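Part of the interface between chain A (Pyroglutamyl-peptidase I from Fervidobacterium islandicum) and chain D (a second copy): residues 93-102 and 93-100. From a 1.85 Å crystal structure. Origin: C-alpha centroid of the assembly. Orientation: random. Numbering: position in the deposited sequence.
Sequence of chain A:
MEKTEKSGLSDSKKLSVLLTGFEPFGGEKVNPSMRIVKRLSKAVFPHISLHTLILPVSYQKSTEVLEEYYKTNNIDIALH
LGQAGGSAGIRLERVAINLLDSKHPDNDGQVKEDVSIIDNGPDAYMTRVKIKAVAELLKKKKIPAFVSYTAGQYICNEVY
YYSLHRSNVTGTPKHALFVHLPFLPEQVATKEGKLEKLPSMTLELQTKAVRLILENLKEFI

Chain A (93-102) ERVAINLLDS
Chain D, residues 93-100: ERVAINLL

Two copies of one segment meet here in a nearly symmetric, side-chain-only contact, an example of how antiparallel strands can pack through their side chains without sharing a backbone hydrogen bond. The segments run 171° apart, with residues 95-97 of each chain in extended strand conformation (phi/psi near -120/132 at residues 95 and 96, and near -114/155 at Ile A97 and Ile D97). Register sets Val A95 against Ile D97 and Ile A97 against Val D95, with CA-CA separations of 8.7 and 8.6 Å, too wide for backbone pairing but suited to side-chain packing. Strand alternation points the CA-to-CB bonds of both valines and isoleucines toward the partner, while Ala A96 and Ala D96 are out of reach. Valines in t and isoleucines in p,t bring Val A95 CG2 to 4.3 Å from Ile D97 CG2, and Ile A97 CG2 to 4.3 Å from Val D95 CG2. After each isoleucine the chain turns at Asn A98 and Asn D98 (both -86/66), where weak hydrogen bonds run from Leu A99 N to Ile A97 O and from Leu D99 N to Ile D97 O, both 2.9 Å. Leu A99 and Leu D99 (both t,p) then each lie over one guanidinium face of an extended, all-t arginine: Arg A94 NH1 to Leu D99 CD2 is 3.4 Å, Arg D94 NH1 to Leu A99 CD2 3.3 Å. Near the plane of the latter guanidinium, Asp A101 OD2 remains 4.5 Å from Arg D94 NH1, beyond a salt bridge.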

# COMPACT_ATOMS: atom_id res chain seq x y z
N GLU A 93 6.78 -9.21 16.47
CA GLU A 93 6.07 -8.19 17.24
C GLU A 93 6.84 -7.85 18.50
O GLU A 93 7.16 -8.74 19.29
CB GLU A 93 4.67 -8.68 17.60
CG GLU A 93 3.82 -8.97 16.37
CD GLU A 93 3.45 -7.71 15.57
OE1 GLU A 93 3.74 -6.56 16.00
OE2 GLU A 93 2.81 -7.88 14.51
N ARG A 94 7.14 -6.57 18.69
CA ARG A 94 7.87 -6.14 19.87
C ARG A 94 6.98 -5.70 21.03
O ARG A 94 7.44 -5.71 22.18
CB ARG A 94 8.79 -4.97 19.49
CG ARG A 94 9.85 -4.66 20.54
CD ARG A 94 10.95 -3.75 19.97
NE ARG A 94 12.13 -3.80 20.84
CZ ARG A 94 13.30 -3.23 20.56
NH1 ARG A 94 13.45 -2.55 19.43
NH2 ARG A 94 14.30 -3.34 21.41
N VAL A 95 5.74 -5.31 20.77
CA VAL A 95 4.89 -4.61 21.73
C VAL A 95 3.57 -5.38 21.87
O VAL A 95 2.94 -5.72 20.87
CB VAL A 95 4.59 -3.16 21.29
CG1 VAL A 95 3.57 -2.50 22.22
CG2 VAL A 95 5.85 -2.33 21.27
N ALA A 96 3.14 -5.61 23.12
CA ALA A 96 1.80 -6.10 23.40
C ALA A 96 1.09 -5.03 24.24
O ALA A 96 1.67 -4.54 25.21
CB ALA A 96 1.83 -7.43 24.17
N ILE A 97 -0.14 -4.66 23.88
CA ILE A 97 -0.80 -3.59 24.61
C ILE A 97 -2.02 -4.11 25.37
O ILE A 97 -2.64 -5.11 25.00
CB ILE A 97 -1.20 -2.40 23.70
CG1 ILE A 97 -2.29 -2.79 22.72
CG2 ILE A 97 0.03 -1.80 22.97
CD1 ILE A 97 -2.93 -1.57 22.13
N ASN A 98 -2.37 -3.39 26.44
CA ASN A 98 -3.44 -3.83 27.35
C ASN A 98 -4.79 -3.35 26.83
O ASN A 98 -5.48 -2.52 27.44
CB ASN A 98 -3.16 -3.30 28.75
CG ASN A 98 -4.09 -3.88 29.81
OD1 ASN A 98 -4.76 -4.88 29.59
ND2 ASN A 98 -4.14 -3.21 30.96
N LEU A 99 -5.20 -3.89 25.68
CA LEU A 99 -6.42 -3.42 25.05
C LEU A 99 -7.00 -4.48 24.14
O LEU A 99 -6.27 -5.10 23.35
CB LEU A 99 -6.18 -2.13 24.26
CG LEU A 99 -7.45 -1.43 23.78
CD1 LEU A 99 -8.17 -0.78 24.96
CD2 LEU A 99 -7.15 -0.41 22.68
N LEU A 100 -8.30 -4.70 24.27
CA LEU A 100 -9.10 -5.43 23.30
C LEU A 100 -9.94 -4.42 22.54
O LEU A 100 -10.68 -3.64 23.15
CB LEU A 100 -10.00 -6.46 23.97
CG LEU A 100 -9.35 -7.43 24.96
CD1 LEU A 100 -10.45 -8.25 25.66
CD2 LEU A 100 -8.36 -8.36 24.23
N ASP A 101 -9.81 -4.41 21.21
CA ASP A 101 -10.60 -3.48 20.42
C ASP A 101 -10.66 -3.96 18.98
O ASP A 101 -9.65 -3.89 18.27
CB ASP A 101 -10.04 -2.06 20.50
CG ASP A 101 -10.95 -1.04 19.83
OD1 ASP A 101 -12.17 -1.03 20.11
OD2 ASP A 101 -10.46 -0.23 19.03
N SER A 102 -11.83 -4.39 18.55
CA SER A 102 -12.03 -4.68 17.15
C SER A 102 -13.53 -4.73 16.88
O SER A 102 -14.31 -5.15 17.74
CB SER A 102 -11.36 -5.99 16.73
OG SER A 102 -11.81 -6.43 15.46
N GLU D 93 -2.67 9.15 17.52
CA GLU D 93 -1.76 8.16 18.10
C GLU D 93 -2.18 7.81 19.52
O GLU D 93 -2.26 8.69 20.39
CB GLU D 93 -0.33 8.69 18.07
CG GLU D 93 0.19 8.94 16.66
CD GLU D 93 0.44 7.66 15.86
OE1 GLU D 93 0.22 6.54 16.38
OE2 GLU D 93 0.92 7.78 14.70
N ARG D 94 -2.42 6.53 19.77
CA ARG D 94 -2.87 6.10 21.08
C ARG D 94 -1.74 5.66 21.99
O ARG D 94 -1.94 5.62 23.22
CB ARG D 94 -3.88 4.95 20.93
CG ARG D 94 -4.69 4.67 22.17
CD ARG D 94 -5.87 3.80 21.88
NE ARG D 94 -6.80 3.77 23.01
CZ ARG D 94 -7.99 3.18 23.00
NH1 ARG D 94 -8.42 2.56 21.90
NH2 ARG D 94 -8.77 3.23 24.08
N VAL D 95 -0.59 5.28 21.44
CA VAL D 95 0.46 4.57 22.18
C VAL D 95 1.78 5.30 22.01
O VAL D 95 2.19 5.60 20.88
CB VAL D 95 0.63 3.12 21.69
CG1 VAL D 95 1.82 2.45 22.40
CG2 VAL D 95 -0.64 2.33 21.90
N ALA D 96 2.48 5.55 23.13
CA ALA D 96 3.85 6.04 23.12
C ALA D 96 4.73 5.02 23.82
O ALA D 96 4.39 4.58 24.92
CB ALA D 96 3.95 7.42 23.81
N ILE D 97 5.85 4.66 23.21
CA ILE D 97 6.67 3.61 23.77
C ILE D 97 8.02 4.16 24.22
O ILE D 97 8.52 5.16 23.70
CB ILE D 97 6.86 2.44 22.79
CG1 ILE D 97 7.63 2.91 21.56
CG2 ILE D 97 5.50 1.85 22.39
CD1 ILE D 97 8.30 1.76 20.83
N ASN D 98 8.63 3.45 25.16
CA ASN D 98 9.86 3.90 25.82
C ASN D 98 11.09 3.47 25.02
O ASN D 98 11.92 2.67 25.46
CB ASN D 98 9.90 3.35 27.24
CG ASN D 98 11.04 3.93 28.06
OD1 ASN D 98 11.67 4.92 27.67
ND2 ASN D 98 11.31 3.32 29.20
N LEU D 99 11.23 4.05 23.82
CA LEU D 99 12.29 3.59 22.92
C LEU D 99 12.65 4.65 21.91
O LEU D 99 11.76 5.21 21.26
CB LEU D 99 11.85 2.31 22.17
CG LEU D 99 13.00 1.56 21.51
CD1 LEU D 99 13.87 0.95 22.61
CD2 LEU D 99 12.51 0.49 20.55
N LEU D 100 13.95 4.90 21.74
CA LEU D 100 14.49 5.62 20.59
C LEU D 100 15.15 4.62 19.67
O LEU D 100 16.09 3.92 20.07
CB LEU D 100 15.49 6.68 21.03
CG LEU D 100 15.06 7.55 22.20
CD1 LEU D 100 16.27 8.32 22.74
CD2 LEU D 100 13.97 8.51 21.78